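Local coordinates for extracellular endo-alpha-(1->5)-L-arabinanase 1 (Bacillus subtilis, PDB 1UV4), which hydrolyses internal alpha-1,5-L-arabinofuranosidic linkages of linear and branched arabinan during plant cell-wall degradation, at residues L37-S42 against K52-T57; S170-A175 against S222-Y227; N193-L198 against Y217-S222. One frame throughout, in Å; residues are numbered along the deposited sequence.

The three contacts sit in the outer parts of a five-bladed beta-propeller, the fold of family 43. Interaction 1 comes first along the chain and joins the two last strands, 37-42 and 49-54, of one four-stranded blade. Interactions 2 and 3 lie on the opposite side of the chain's centre, with centres about 32 and 33 Å from that of interaction 1. Those two are neighbours, about 11 Å apart between centres, and share Ser-222; along the chain, interaction 3 is nested between the segments of interaction 2. Interactions 1 and 3 hold neighbouring strands together within blades, whereas interaction 2 joins strand 170-175 of one blade to the loop after strand 212-220 of the next.

Interaction 1: residues L37-S42 against K52-T57; sequences LRVLKS and KSIFTT
Leu-37 meets Ile-54 through its CB and Phe-55 through its methyl CD1. Its CB lies 4.2 Å from CB of Ile-54, the two residues facing each other as an antiparallel hydrogen-bonded pair. Next comes CG, set beside the backbone N and anti to the carbonyl carbon (chi1 -64°), and beyond it CD1 reaches CE2 of Phe-55 at 3.9 Å, an oblique approach with the two side chains side by side and pointing the same way. The backbone bonds confirm the pairing: Leu-37 N to Ile-54 O is 2.9 Å at 163°, and Ile-54 N to Leu-37 O is 3.1 Å at 148°. Two residues further, CG2 of Val-39 packs 3.8 Å from CD1 of Ile-54, the side chains crossing at about a right angle. Beyond the paired residues a water bridges the segments, accepting from Val-39 N at 3.0 Å and lying 2.8 Å from Ser-53 OG. Leu-87 of strand 84-91 touches both Leu-37 and Ile-54, so this face packs against the next blade. The arrangement is that of the outer hairpin of a beta-propeller blade, at the end of its edge strand.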
ATOM      1  N   LEU A  37       6.722   9.353   8.585  1.00 12.91           N
ATOM      2  CA  LEU A  37       5.440   8.753   8.248  1.00 14.03           C
ATOM      3  C   LEU A  37       4.353   9.400   9.085  1.00 13.86           C
ATOM      4  O   LEU A  37       4.512   9.598  10.301  1.00 13.63           O
ATOM      5  CB  LEU A  37       5.421   7.266   8.523  1.00 14.91           C
ATOM      6  CG  LEU A  37       6.385   6.492   7.667  1.00 14.84           C
ATOM      7  CD1 LEU A  37       6.610   5.094   8.268  1.00 13.95           C
ATOM      8  CD2 LEU A  37       5.892   6.431   6.254  1.00 15.37           C
ATOM      9  N   ARG A  38       3.219   9.684   8.439  1.00 13.24           N
ATOM     10  CA  ARG A  38       2.049  10.308   9.059  1.00 12.93           C
ATOM     11  C   ARG A  38       1.225   9.298   9.820  1.00 13.64           C
ATOM     12  O   ARG A  38       0.967   8.171   9.329  1.00 13.88           O
ATOM     13  CB  ARG A  38       1.218  10.924   7.977  1.00 12.58           C
ATOM     14  CG  ARG A  38      -0.026  11.693   8.434  1.00 13.07           C
ATOM     15  CD  ARG A  38      -0.470  12.706   7.450  1.00 12.17           C
ATOM     16  NE  ARG A  38      -1.779  13.339   7.619  1.00 12.53           N
ATOM     17  CZ  ARG A  38      -1.994  14.460   8.272  1.00 14.66           C
ATOM     18  NH1 ARG A  38      -1.022  15.067   8.933  1.00 15.57           N
ATOM     19  NH2 ARG A  38      -3.204  14.984   8.247  1.00 12.75           N
ATOM     20  N   VAL A  39       0.835   9.693  11.040  1.00 13.21           N
ATOM     21  CA  VAL A  39       0.060   8.820  11.946  1.00 13.39           C
ATOM     22  C   VAL A  39      -1.182   9.571  12.444  1.00 12.63           C
ATOM     23  O   VAL A  39      -1.076  10.673  12.983  1.00 12.98           O
ATOM     24  CB  VAL A  39       0.884   8.384  13.185  1.00 14.28           C
ATOM     25  CG1 VAL A  39       0.042   7.489  14.076  1.00 13.39           C
ATOM     26  CG2 VAL A  39       2.198   7.671  12.746  1.00 16.20           C
ATOM     27  N   LEU A  40      -2.339   8.938  12.256  1.00 11.67           N
ATOM     28  CA  LEU A  40      -3.618   9.426  12.726  1.00 11.14           C
ATOM     29  C   LEU A  40      -4.235   8.420  13.715  1.00 11.20           C
ATOM     30  O   LEU A  40      -4.033   7.243  13.595  1.00 12.20           O
ATOM     31  CB  LEU A  40      -4.599   9.598  11.575  1.00 11.85           C
ATOM     32  CG  LEU A  40      -4.180  10.471  10.384  1.00 13.25           C
ATOM     33  CD1 LEU A  40      -5.407  10.559   9.454  1.00 13.76           C
ATOM     34  CD2 LEU A  40      -3.779  11.832  10.822  1.00 11.56           C
ATOM     35  N   LYS A  41      -4.961   8.927  14.689  1.00 11.64           N
ATOM     36  CA  LYS A  41      -5.637   8.117  15.713  1.00 11.42           C
ATOM     37  C   LYS A  41      -7.107   8.530  15.816  1.00 10.94           C
ATOM     38  O   LYS A  41      -7.443   9.716  15.712  1.00 11.15           O
ATOM     39  CB  LYS A  41      -4.978   8.318  17.052  1.00 12.39           C
ATOM     40  CG  LYS A  41      -5.502   7.462  18.209  1.00 12.34           C
ATOM     41  CD  LYS A  41      -4.764   7.813  19.480  1.00 14.04           C
ATOM     42  CE  LYS A  41      -5.269   7.007  20.675  1.00 18.58           C
ATOM     43  NZ  LYS A  41      -4.570   7.425  21.917  1.00 20.88           N
ATOM     44  N   SER A  42      -7.994   7.547  16.021  1.00 12.15           N
ATOM     45  CA  SER A  42      -9.382   7.845  16.275  1.00 12.97           C
ATOM     46  C   SER A  42     -10.042   6.775  17.123  1.00 14.31           C
ATOM     47  O   SER A  42      -9.545   5.693  17.254  1.00 14.68           O
ATOM     48  CB  SER A  42     -10.105   8.024  14.972  1.00 14.25           C
ATOM     49  OG  SER A  42     -10.149   6.844  14.297  1.00 14.74           O
ATOM     50  N   LYS A  52       2.227  12.315  16.722  1.00 13.85           N
ATOM     51  CA  LYS A  52       3.637  12.407  16.371  1.00 14.09           C
ATOM     52  C   LYS A  52       3.966  11.399  15.290  1.00 13.41           C
ATOM     53  O   LYS A  52       3.610  10.251  15.365  1.00 14.93           O
ATOM     54  CB  LYS A  52       4.578  12.225  17.561  1.00 14.26           C
ATOM     55  CG  LYS A  52       6.014  12.752  17.246  1.00 16.85           C
ATOM     56  CD  LYS A  52       6.859  12.966  18.484  1.00 17.62           C
ATOM     57  CE  LYS A  52       8.220  13.548  18.149  1.00 18.44           C
ATOM     58  NZ  LYS A  52       9.012  13.706  19.407  1.00 17.81           N
ATOM     59  N   SER A  53       4.689  11.846  14.294  1.00 13.51           N
ATOM     60  CA  SER A  53       5.069  10.993  13.179  1.00 13.02           C
ATOM     61  C   SER A  53       6.081   9.952  13.612  1.00 13.36           C
ATOM     62  O   SER A  53       6.746  10.119  14.618  1.00 14.96           O
ATOM     63  CB  SER A  53       5.683  11.834  12.060  1.00 12.71           C
ATOM     64  OG  SER A  53       4.712  12.708  11.505  1.00 14.84           O
ATOM     65  N   ILE A  54       6.188   8.891  12.830  1.00 12.45           N
ATOM     66  CA  ILE A  54       7.214   7.875  12.929  1.00 12.67           C
ATOM     67  C   ILE A  54       8.388   8.363  12.080  1.00 12.18           C
ATOM     68  O   ILE A  54       8.167   8.901  11.028  1.00 13.89           O
ATOM     69  CB  ILE A  54       6.656   6.500  12.500  1.00 13.65           C
ATOM     70  CG1 ILE A  54       5.562   6.066  13.502  1.00 15.61           C
ATOM     71  CG2 ILE A  54       7.779   5.483  12.482  1.00 14.75           C
ATOM     72  CD1 ILE A  54       4.753   4.891  13.069  1.00 17.12           C
ATOM     73  N   PHE A  55       9.627   8.170  12.559  1.00 13.00           N
ATOM     74  CA  PHE A  55      10.827   8.622  11.861  1.00 12.81           C
ATOM     75  C   PHE A  55      10.850  10.161  11.780  1.00 12.73           C
ATOM     76  O   PHE A  55      11.257  10.724  10.771  1.00 12.69           O
ATOM     77  CB  PHE A  55      11.020   7.995  10.491  1.00 13.79           C
ATOM     78  CG  PHE A  55      10.981   6.470  10.484  1.00 13.79           C
ATOM     79  CD1 PHE A  55      11.625   5.722  11.451  1.00 14.80           C
ATOM     80  CD2 PHE A  55      10.278   5.792   9.503  1.00 13.78           C
ATOM     81  CE1 PHE A  55      11.560   4.341  11.436  1.00 14.93           C
ATOM     82  CE2 PHE A  55      10.212   4.424   9.513  1.00 13.34           C
ATOM     83  CZ  PHE A  55      10.859   3.699  10.458  1.00 14.85           C
ATOM     84  N   THR A  56      10.504  10.845  12.873  1.00 12.74           N
ATOM     85  CA  THR A  56      10.811  12.279  12.943  1.00 13.05           C
ATOM     86  C   THR A  56      12.329  12.481  12.830  1.00 12.52           C
ATOM     87  O   THR A  56      12.772  13.535  12.402  1.00 12.15           O
ATOM     88  CB  THR A  56      10.280  12.931  14.245  1.00 13.15           C
ATOM     89  OG1 THR A  56      10.719  12.221  15.411  1.00 16.33           O
ATOM     90  CG2 THR A  56       8.762  12.920  14.233  1.00 14.08           C
ATOM     91  N   THR A  57      13.125  11.454  13.164  1.00 11.87           N
ATOM     92  CA  THR A  57      14.556  11.408  12.902  1.00 10.71           C
ATOM     93  C   THR A  57      14.801  10.359  11.850  1.00 11.99           C
ATOM     94  O   THR A  57      14.340   9.230  12.011  1.00 12.62           O
ATOM     95  CB  THR A  57      15.345  11.067  14.162  1.00 10.08           C
ATOM     96  OG1 THR A  57      15.084  12.071  15.138  1.00  9.88           O
ATOM     97  CG2 THR A  57      16.855  11.093  13.910  1.00 11.20           C
TER
HETATM   98  O   HOH W   1       1.921  12.317  11.924  1.00 17.48           O

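Interaction 2: residues S170-A175 against S222-Y227. With EDO (1,2-ethanediol), chain F.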
ATOM      1  N   SER A 170      12.664 -16.378  -5.107  1.00 14.46           N
ATOM      2  CA  SER A 170      12.588 -15.610  -6.334  1.00 14.01           C
ATOM      3  C   SER A 170      11.633 -14.422  -6.231  1.00 13.32           C
ATOM      4  O   SER A 170      10.693 -14.415  -5.444  1.00 13.26           O
ATOM      5  CB  SER A 170      12.103 -16.503  -7.500  1.00 14.06           C
ATOM      6  OG  SER A 170      12.805 -17.728  -7.591  1.00 20.83           O
ATOM      7  N   LEU A 171      11.874 -13.433  -7.064  1.00 12.18           N
ATOM      8  CA  LEU A 171      11.005 -12.296  -7.236  1.00 13.65           C
ATOM      9  C   LEU A 171      10.049 -12.548  -8.388  1.00 13.84           C
ATOM     10  O   LEU A 171      10.493 -12.737  -9.526  1.00 16.56           O
ATOM     11  CB  LEU A 171      11.859 -11.039  -7.495  1.00 14.57           C
ATOM     12  CG  LEU A 171      11.117  -9.711  -7.381  1.00 17.18           C
ATOM     13  CD1 LEU A 171      10.539  -9.438  -5.978  1.00 15.80           C
ATOM     14  CD2 LEU A 171      12.021  -8.538  -7.782  1.00 17.26           C
ATOM     15  N   TYR A 172       8.745 -12.522  -8.115  1.00 12.40           N
ATOM     16  CA  TYR A 172       7.694 -12.837  -9.077  1.00 12.43           C
ATOM     17  C   TYR A 172       7.036 -11.535  -9.545  1.00 12.98           C
ATOM     18  O   TYR A 172       7.039 -10.524  -8.838  1.00 14.97           O
ATOM     19  CB  TYR A 172       6.619 -13.724  -8.436  1.00 13.32           C
ATOM     20  CG  TYR A 172       7.115 -15.075  -7.965  1.00 12.81           C
ATOM     21  CD1 TYR A 172       7.095 -16.169  -8.796  1.00 12.38           C
ATOM     22  CD2 TYR A 172       7.601 -15.257  -6.682  1.00 14.63           C
ATOM     23  CE1 TYR A 172       7.548 -17.428  -8.355  1.00 11.63           C
ATOM     24  CE2 TYR A 172       8.045 -16.501  -6.249  1.00 14.11           C
ATOM     25  CZ  TYR A 172       8.010 -17.573  -7.087  1.00 12.72           C
ATOM     26  OH  TYR A 172       8.455 -18.830  -6.671  1.00 15.45           O
ATOM     27  N   SER A 173       6.550 -11.585 -10.771  1.00 13.66           N
ATOM     28  CA  SER A 173       5.774 -10.501 -11.383  1.00 13.45           C
ATOM     29  C   SER A 173       4.306 -10.848 -11.373  1.00 13.08           C
ATOM     30  O   SER A 173       3.918 -11.900 -11.827  1.00 13.55           O
ATOM     31  CB  SER A 173       6.232 -10.276 -12.815  1.00 12.22           C
ATOM     32  OG  SER A 173       7.590  -9.908 -12.828  1.00 14.03           O
ATOM     33  N   ILE A 174       3.476  -9.948 -10.829  1.00 12.02           N
ATOM     34  CA  ILE A 174       2.038 -10.252 -10.694  1.00 11.89           C
ATOM     35  C   ILE A 174       1.058  -9.249 -11.299  1.00 11.94           C
ATOM     36  O   ILE A 174      -0.111  -9.594 -11.504  1.00 12.18           O
ATOM     37  CB  ILE A 174       1.652 -10.557  -9.216  1.00 13.34           C
ATOM     38  CG1 ILE A 174       1.941  -9.402  -8.286  1.00 12.74           C
ATOM     39  CG2 ILE A 174       2.316 -11.857  -8.750  1.00 13.72           C
ATOM     40  CD1 ILE A 174       1.390  -9.614  -6.870  1.00 13.68           C
ATOM     41  N   ALA A 175       1.509  -8.030 -11.641  1.00 12.44           N
ATOM     42  CA  ALA A 175       0.660  -7.104 -12.399  1.00 12.16           C
ATOM     43  C   ALA A 175       1.517  -6.112 -13.123  1.00 12.70           C
ATOM     44  O   ALA A 175       2.561  -5.714 -12.631  1.00 13.08           O
ATOM     45  CB  ALA A 175      -0.400  -6.358 -11.515  1.00 12.45           C
ATOM     46  N   SER A 222      -3.330 -19.372  -7.261  1.00 13.79           N
ATOM     47  CA  SER A 222      -2.014 -19.374  -6.654  1.00 15.06           C
ATOM     48  C   SER A 222      -1.548 -17.952  -6.388  1.00 13.87           C
ATOM     49  O   SER A 222      -1.916 -16.994  -7.089  1.00 13.83           O
ATOM     50  CB  SER A 222      -1.027 -20.135  -7.517  1.00 17.27           C
ATOM     51  OG  SER A 222      -0.731 -19.403  -8.652  1.00 21.73           O
ATOM     52  N   ILE A 223      -0.734 -17.796  -5.362  1.00 13.64           N
ATOM     53  CA  ILE A 223      -0.347 -16.454  -4.961  1.00 13.18           C
ATOM     54  C   ILE A 223       0.517 -15.784  -6.012  1.00 13.66           C
ATOM     55  O   ILE A 223       0.527 -14.549  -6.144  1.00 12.54           O
ATOM     56  CB  ILE A 223       0.267 -16.437  -3.537  1.00 13.08           C
ATOM     57  CG1 ILE A 223       0.275 -15.010  -2.961  1.00 12.50           C
ATOM     58  CG2 ILE A 223       1.653 -17.040  -3.529  1.00 13.65           C
ATOM     59  CD1 ILE A 223       0.717 -14.890  -1.517  1.00 14.34           C
ATOM     60  N   THR A 224       1.210 -16.603  -6.796  1.00 13.23           N
ATOM     61  CA  THR A 224       2.091 -16.086  -7.820  1.00 13.46           C
ATOM     62  C   THR A 224       1.417 -15.840  -9.152  1.00 14.21           C
ATOM     63  O   THR A 224       2.086 -15.389 -10.110  1.00 14.96           O
ATOM     64  CB  THR A 224       3.326 -16.972  -7.979  1.00 14.31           C
ATOM     65  OG1 THR A 224       2.958 -18.351  -8.099  1.00 14.60           O
ATOM     66  CG2 THR A 224       4.226 -16.895  -6.746  1.00 14.85           C
ATOM     67  N   GLY A 225       0.107 -16.076  -9.228  1.00 14.10           N
ATOM     68  CA  GLY A 225      -0.690 -15.723 -10.389  1.00 13.45           C
ATOM     69  C   GLY A 225      -0.833 -16.842 -11.411  1.00 14.52           C
ATOM     70  O   GLY A 225      -0.400 -17.974 -11.185  1.00 14.80           O
ATOM     71  N   PRO A 226      -1.417 -16.546 -12.567  1.00 14.68           N
ATOM     72  CA  PRO A 226      -1.810 -15.190 -12.963  1.00 13.70           C
ATOM     73  C   PRO A 226      -3.084 -14.727 -12.333  1.00 13.21           C
ATOM     74  O   PRO A 226      -4.033 -15.522 -12.204  1.00 15.06           O
ATOM     75  CB  PRO A 226      -2.004 -15.328 -14.497  1.00 14.78           C
ATOM     76  CG  PRO A 226      -2.490 -16.759 -14.696  1.00 14.45           C
ATOM     77  CD  PRO A 226      -1.641 -17.516 -13.655  1.00 15.37           C
ATOM     78  N   TYR A 227      -3.120 -13.444 -11.965  1.00 12.52           N
ATOM     79  CA  TYR A 227      -4.332 -12.803 -11.484  1.00 11.47           C
ATOM     80  C   TYR A 227      -5.195 -12.417 -12.701  1.00 12.51           C
ATOM     81  O   TYR A 227      -4.754 -11.692 -13.569  1.00 13.48           O
ATOM     82  CB  TYR A 227      -4.019 -11.587 -10.599  1.00 11.51           C
ATOM     83  CG  TYR A 227      -3.411 -12.016  -9.280  1.00 11.72           C
ATOM     84  CD1 TYR A 227      -2.037 -12.247  -9.145  1.00 13.38           C
ATOM     85  CD2 TYR A 227      -4.204 -12.179  -8.170  1.00 12.56           C
ATOM     86  CE1 TYR A 227      -1.509 -12.706  -7.962  1.00 13.26           C
ATOM     87  CE2 TYR A 227      -3.681 -12.555  -6.964  1.00 11.64           C
ATOM     88  CZ  TYR A 227      -2.331 -12.844  -6.848  1.00 10.85           C
ATOM     89  OH  TYR A 227      -1.798 -13.258  -5.668  1.00 12.88           O
TER
HETATM   90  C1  EDO F1296      10.757 -11.281 -11.949  1.00 34.14           C
HETATM   91  O1  EDO F1296       9.527 -11.816 -12.397  1.00 31.82           O
HETATM   92  C2  EDO F1296      10.514  -9.934 -11.318  1.00 36.61           C
HETATM   93  O2  EDO F1296      10.928  -8.927 -12.208  1.00 32.44           O
HETATM   94  O   HOH W   2       1.674 -13.681 -12.278  1.00 24.45           O
HETATM   95  O   HOH W   3      -0.645 -12.058 -12.483  1.00 19.19           O
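CG of Tyr-172 and CG2 of Thr-224 each stand anti to their own carbonyl carbon, beside the backbone N. In this arrangement the methyl CG2 sits over one face of the tyrosine ring, 3.5 Å from the centroid and only 7° off the ring normal. CD1 of Tyr-172 is 3.6 Å from CG2 of Thr-224 and the other ring carbons are little or no farther from it, the even spread of a centred CH-pi contact. Two residues on, Ile-174 has CG1 between the backbone N and the carbonyl carbon (chi1 60°), which leaves CG2 anti to the carbonyl carbon and directed at the second segment. That methyl approaches Tyr-227 at the ring edge, 4.0 Å from CE1, the two side chains lying side by side.

Strand 170-175 belongs to one propeller blade and 222-227 to the loop that follows strand 212-220 of the next, so the contact is an inter-blade one. Trp-145 touches both Tyr-172 and Thr-224, adding an inner strand of the first blade to this cluster. Ile-174 and Ala-175 both face Ile-155 in a classic beta bulge.

In the loop, Ser-222 to Gly-225 form a type I turn, closed by Gly-225 N to Ser-222 O, and the peptide bond before Pro-226 is cis. The hydroxyl of Tyr-227 donates to Ile-223 O at 2.7 Å, tilted 30° from the carbonyl plane, and so ties the ring back to the turn. Polar backbone atoms of the two segments are joined through water: one molecule donates to both Ser-173 O and Thr-224 O, while another donates to Ile-174 O at 2.7 Å and accepts from Tyr-227 N at 2.9 Å.

Interaction 3: residues N193-L198 against Y217-S222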
ATOM      1  N   ASN A 193     -11.802 -17.257   0.551  1.00 14.98           N
ATOM      2  CA  ASN A 193     -12.640 -18.230  -0.183  1.00 15.41           C
ATOM      3  C   ASN A 193     -11.926 -18.951  -1.314  1.00 14.19           C
ATOM      4  O   ASN A 193     -12.470 -19.162  -2.417  1.00 14.93           O
ATOM      5  CB  ASN A 193     -13.862 -17.544  -0.767  1.00 15.70           C
ATOM      6  CG  ASN A 193     -14.625 -16.754   0.249  1.00 19.09           C
ATOM      7  OD1 ASN A 193     -14.868 -17.219   1.375  1.00 23.38           O
ATOM      8  ND2 ASN A 193     -15.028 -15.541  -0.134  1.00 23.84           N
ATOM      9  N   GLY A 194     -10.715 -19.370  -1.034  1.00 13.36           N
ATOM     10  CA  GLY A 194     -10.023 -20.226  -1.956  1.00 13.33           C
ATOM     11  C   GLY A 194      -9.330 -19.492  -3.065  1.00 12.50           C
ATOM     12  O   GLY A 194      -8.729 -20.162  -3.891  1.00 14.88           O
ATOM     13  N   TYR A 195      -9.378 -18.154  -3.064  1.00 11.84           N
ATOM     14  CA  TYR A 195      -8.649 -17.349  -4.041  1.00 12.26           C
ATOM     15  C   TYR A 195      -7.758 -16.305  -3.418  1.00 11.58           C
ATOM     16  O   TYR A 195      -8.079 -15.728  -2.383  1.00 11.71           O
ATOM     17  CB  TYR A 195      -9.580 -16.580  -5.000  1.00 12.61           C
ATOM     18  CG  TYR A 195     -10.272 -17.384  -6.084  1.00 12.19           C
ATOM     19  CD1 TYR A 195      -9.626 -17.671  -7.275  1.00 13.97           C
ATOM     20  CD2 TYR A 195     -11.582 -17.811  -5.915  1.00 15.63           C
ATOM     21  CE1 TYR A 195     -10.260 -18.390  -8.268  1.00 14.19           C
ATOM     22  CE2 TYR A 195     -12.216 -18.542  -6.894  1.00 14.73           C
ATOM     23  CZ  TYR A 195     -11.550 -18.805  -8.066  1.00 14.02           C
ATOM     24  OH  TYR A 195     -12.199 -19.536  -9.045  1.00 17.52           O
ATOM     25  N   TYR A 196      -6.659 -16.063  -4.103  1.00 11.12           N
ATOM     26  CA  TYR A 196      -5.858 -14.865  -3.882  1.00 11.98           C
ATOM     27  C   TYR A 196      -6.450 -13.722  -4.685  1.00 11.85           C
ATOM     28  O   TYR A 196      -6.787 -13.871  -5.856  1.00 12.36           O
ATOM     29  CB  TYR A 196      -4.399 -15.112  -4.248  1.00 11.32           C
ATOM     30  CG  TYR A 196      -3.768 -16.146  -3.334  1.00 12.45           C
ATOM     31  CD1 TYR A 196      -3.278 -15.805  -2.079  1.00 12.45           C
ATOM     32  CD2 TYR A 196      -3.680 -17.469  -3.723  1.00 11.98           C
ATOM     33  CE1 TYR A 196      -2.696 -16.740  -1.226  1.00 12.28           C
ATOM     34  CE2 TYR A 196      -3.110 -18.421  -2.884  1.00 11.01           C
ATOM     35  CZ  TYR A 196      -2.605 -18.056  -1.632  1.00 12.21           C
ATOM     36  OH  TYR A 196      -2.025 -19.003  -0.809  1.00 11.39           O
ATOM     37  N   TYR A 197      -6.609 -12.576  -4.035  1.00 11.94           N
ATOM     38  CA  TYR A 197      -7.081 -11.356  -4.679  1.00 12.33           C
ATOM     39  C   TYR A 197      -6.035 -10.282  -4.627  1.00 12.72           C
ATOM     40  O   TYR A 197      -5.485 -10.020  -3.549  1.00 13.93           O
ATOM     41  CB  TYR A 197      -8.364 -10.822  -4.027  1.00 12.27           C
ATOM     42  CG  TYR A 197      -9.544 -11.748  -4.198  1.00 11.79           C
ATOM     43  CD1 TYR A 197     -10.388 -11.669  -5.320  1.00 13.36           C
ATOM     44  CD2 TYR A 197      -9.804 -12.743  -3.253  1.00 12.49           C
ATOM     45  CE1 TYR A 197     -11.447 -12.549  -5.483  1.00 13.99           C
ATOM     46  CE2 TYR A 197     -10.881 -13.656  -3.425  1.00 12.97           C
ATOM     47  CZ  TYR A 197     -11.703 -13.545  -4.528  1.00 11.43           C
ATOM     48  OH  TYR A 197     -12.763 -14.412  -4.700  1.00 12.10           O
ATOM     49  N   LEU A 198      -5.763  -9.676  -5.767  1.00 12.58           N
ATOM     50  CA  LEU A 198      -4.841  -8.545  -5.893  1.00 12.60           C
ATOM     51  C   LEU A 198      -5.633  -7.308  -6.318  1.00 13.04           C
ATOM     52  O   LEU A 198      -6.350  -7.344  -7.309  1.00 13.65           O
ATOM     53  CB  LEU A 198      -3.791  -8.825  -6.922  1.00 12.98           C
ATOM     54  CG  LEU A 198      -2.821  -7.681  -7.210  1.00 14.15           C
ATOM     55  CD1 LEU A 198      -1.950  -7.322  -6.015  1.00 14.15           C
ATOM     56  CD2 LEU A 198      -1.930  -8.068  -8.392  1.00 13.66           C
ATOM     57  N   TYR A 217      -8.912  -4.839  -9.850  1.00 13.72           N
ATOM     58  CA  TYR A 217      -8.681  -6.119  -9.163  1.00 13.67           C
ATOM     59  C   TYR A 217      -8.703  -7.346 -10.048  1.00 12.99           C
ATOM     60  O   TYR A 217      -9.218  -7.346 -11.167  1.00 11.94           O
ATOM     61  CB  TYR A 217      -9.633  -6.282  -7.989  1.00 13.98           C
ATOM     62  CG  TYR A 217     -11.078  -6.352  -8.359  1.00 12.62           C
ATOM     63  CD1 TYR A 217     -11.661  -7.533  -8.818  1.00 13.32           C
ATOM     64  CD2 TYR A 217     -11.900  -5.225  -8.263  1.00 13.56           C
ATOM     65  CE1 TYR A 217     -12.999  -7.597  -9.149  1.00 12.73           C
ATOM     66  CE2 TYR A 217     -13.205  -5.270  -8.603  1.00 14.44           C
ATOM     67  CZ  TYR A 217     -13.791  -6.444  -9.031  1.00 12.72           C
ATOM     68  OH  TYR A 217     -15.132  -6.477  -9.360  1.00 14.47           O
ATOM     69  N   GLY A 218      -8.112  -8.410  -9.526  1.00 12.80           N
ATOM     70  CA  GLY A 218      -8.127  -9.704 -10.194  1.00 13.19           C
ATOM     71  C   GLY A 218      -7.932 -10.790  -9.151  1.00 12.43           C
ATOM     72  O   GLY A 218      -7.664 -10.507  -7.969  1.00 11.90           O
ATOM     73  N   ARG A 219      -8.046 -12.042  -9.558  1.00 11.86           N
ATOM     74  CA  ARG A 219      -7.934 -13.182  -8.619  1.00 10.72           C
ATOM     75  C   ARG A 219      -7.131 -14.332  -9.231  1.00 11.54           C
ATOM     76  O   ARG A 219      -7.135 -14.526 -10.461  1.00 12.38           O
ATOM     77  CB  ARG A 219      -9.303 -13.688  -8.165  1.00 12.21           C
ATOM     78  CG  ARG A 219     -10.094 -14.506  -9.185  1.00 11.86           C
ATOM     79  CD  ARG A 219     -11.515 -14.812  -8.792  1.00 12.66           C
ATOM     80  NE  ARG A 219     -12.154 -15.701  -9.777  1.00 11.46           N
ATOM     81  CZ  ARG A 219     -13.409 -16.138  -9.687  1.00 12.35           C
ATOM     82  NH1 ARG A 219     -14.173 -15.797  -8.660  1.00 11.25           N
ATOM     83  NH2 ARG A 219     -13.887 -16.924 -10.621  1.00 14.07           N
ATOM     84  N   SER A 220      -6.609 -15.184  -8.367  1.00 12.54           N
ATOM     85  CA  SER A 220      -5.769 -16.274  -8.795  1.00 12.93           C
ATOM     86  C   SER A 220      -5.832 -17.415  -7.773  1.00 12.33           C
ATOM     87  O   SER A 220      -5.878 -17.181  -6.592  1.00 12.60           O
ATOM     88  CB  SER A 220      -4.345 -15.799  -8.952  1.00 13.41           C
ATOM     89  OG  SER A 220      -3.503 -16.887  -9.312  1.00 15.44           O
ATOM     90  N   LYS A 221      -5.806 -18.651  -8.217  1.00 13.58           N
ATOM     91  CA  LYS A 221      -5.756 -19.765  -7.289  1.00 13.93           C
ATOM     92  C   LYS A 221      -4.375 -19.852  -6.599  1.00 13.72           C
ATOM     93  O   LYS A 221      -4.269 -20.368  -5.490  1.00 13.68           O
ATOM     94  CB  LYS A 221      -6.136 -21.087  -7.991  1.00 14.66           C
ATOM     95  CG  LYS A 221      -7.610 -21.201  -8.322  1.00 17.98           C
ATOM     96  CD  LYS A 221      -8.462 -21.393  -7.026  1.00 23.82           C
ATOM     97  CE  LYS A 221      -9.898 -21.830  -7.285  1.00 26.74           C
ATOM     98  NZ  LYS A 221     -10.727 -21.579  -6.062  1.00 29.85           N
ATOM     99  N   SER A 222      -3.330 -19.372  -7.261  1.00 13.79           N
ATOM    100  CA  SER A 222      -2.014 -19.374  -6.654  1.00 15.06           C
ATOM    101  C   SER A 222      -1.548 -17.952  -6.388  1.00 13.87           C
ATOM    102  O   SER A 222      -1.916 -16.994  -7.089  1.00 13.83           O
ATOM    103  CB  SER A 222      -1.027 -20.135  -7.517  1.00 17.27           C
ATOM    104  OG  SER A 222      -0.731 -19.403  -8.652  1.00 21.73           O
TER
HETATM  105  O   HOH W   4      -6.190 -21.255  -3.981  1.00 30.43           O
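An antiparallel hairpin pair within a propeller blade, strands 195-203 and 212-220, brings Tyr-196 opposite Ser-220, Tyr-197 opposite Arg-219 and Leu-198 opposite Gly-218. The N-to-C directions of the short strand segments 195-198 and 217-220 are 155° apart, close to antiparallel, and four backbone hydrogen bonds fix the register, two in the Tyr-196/Ser-220 pair and two in the Leu-198/Gly-218 pair.

At the strand ends the ring of Tyr-195 is sandwiched between two cationic side chains. Arg-219 covers one face: CD lies over the centre, 3.8 Å from the centroid, and the guanidinium is stacked almost flat on the ring, with planes 7° apart and centres 4.1 Å apart. The extended run from CG to NE carries it over the ring. NH1 of Arg-219 and the hydroxyl of Tyr-197 also both bond to Gly-289 O, linking the pair to the C-terminal part of the chain. Tyr-197 CE1 packs 3.6 Å from CB of Arg-219, the two side chains running alongside.

On the opposite face Lys-221 folds back: the chi2 bend (-71°) turns CD toward the Tyr-195 ring, and NZ at the end of the chain sits 3.6 Å from the centroid, a cation-pi contact displaced toward the rim. The same NZ donates to Gly-194 O at 3.3 Å from above the carbonyl plane, while a bridging water donates to that oxygen and to Lys-221 O, the latter at 2.6 Å.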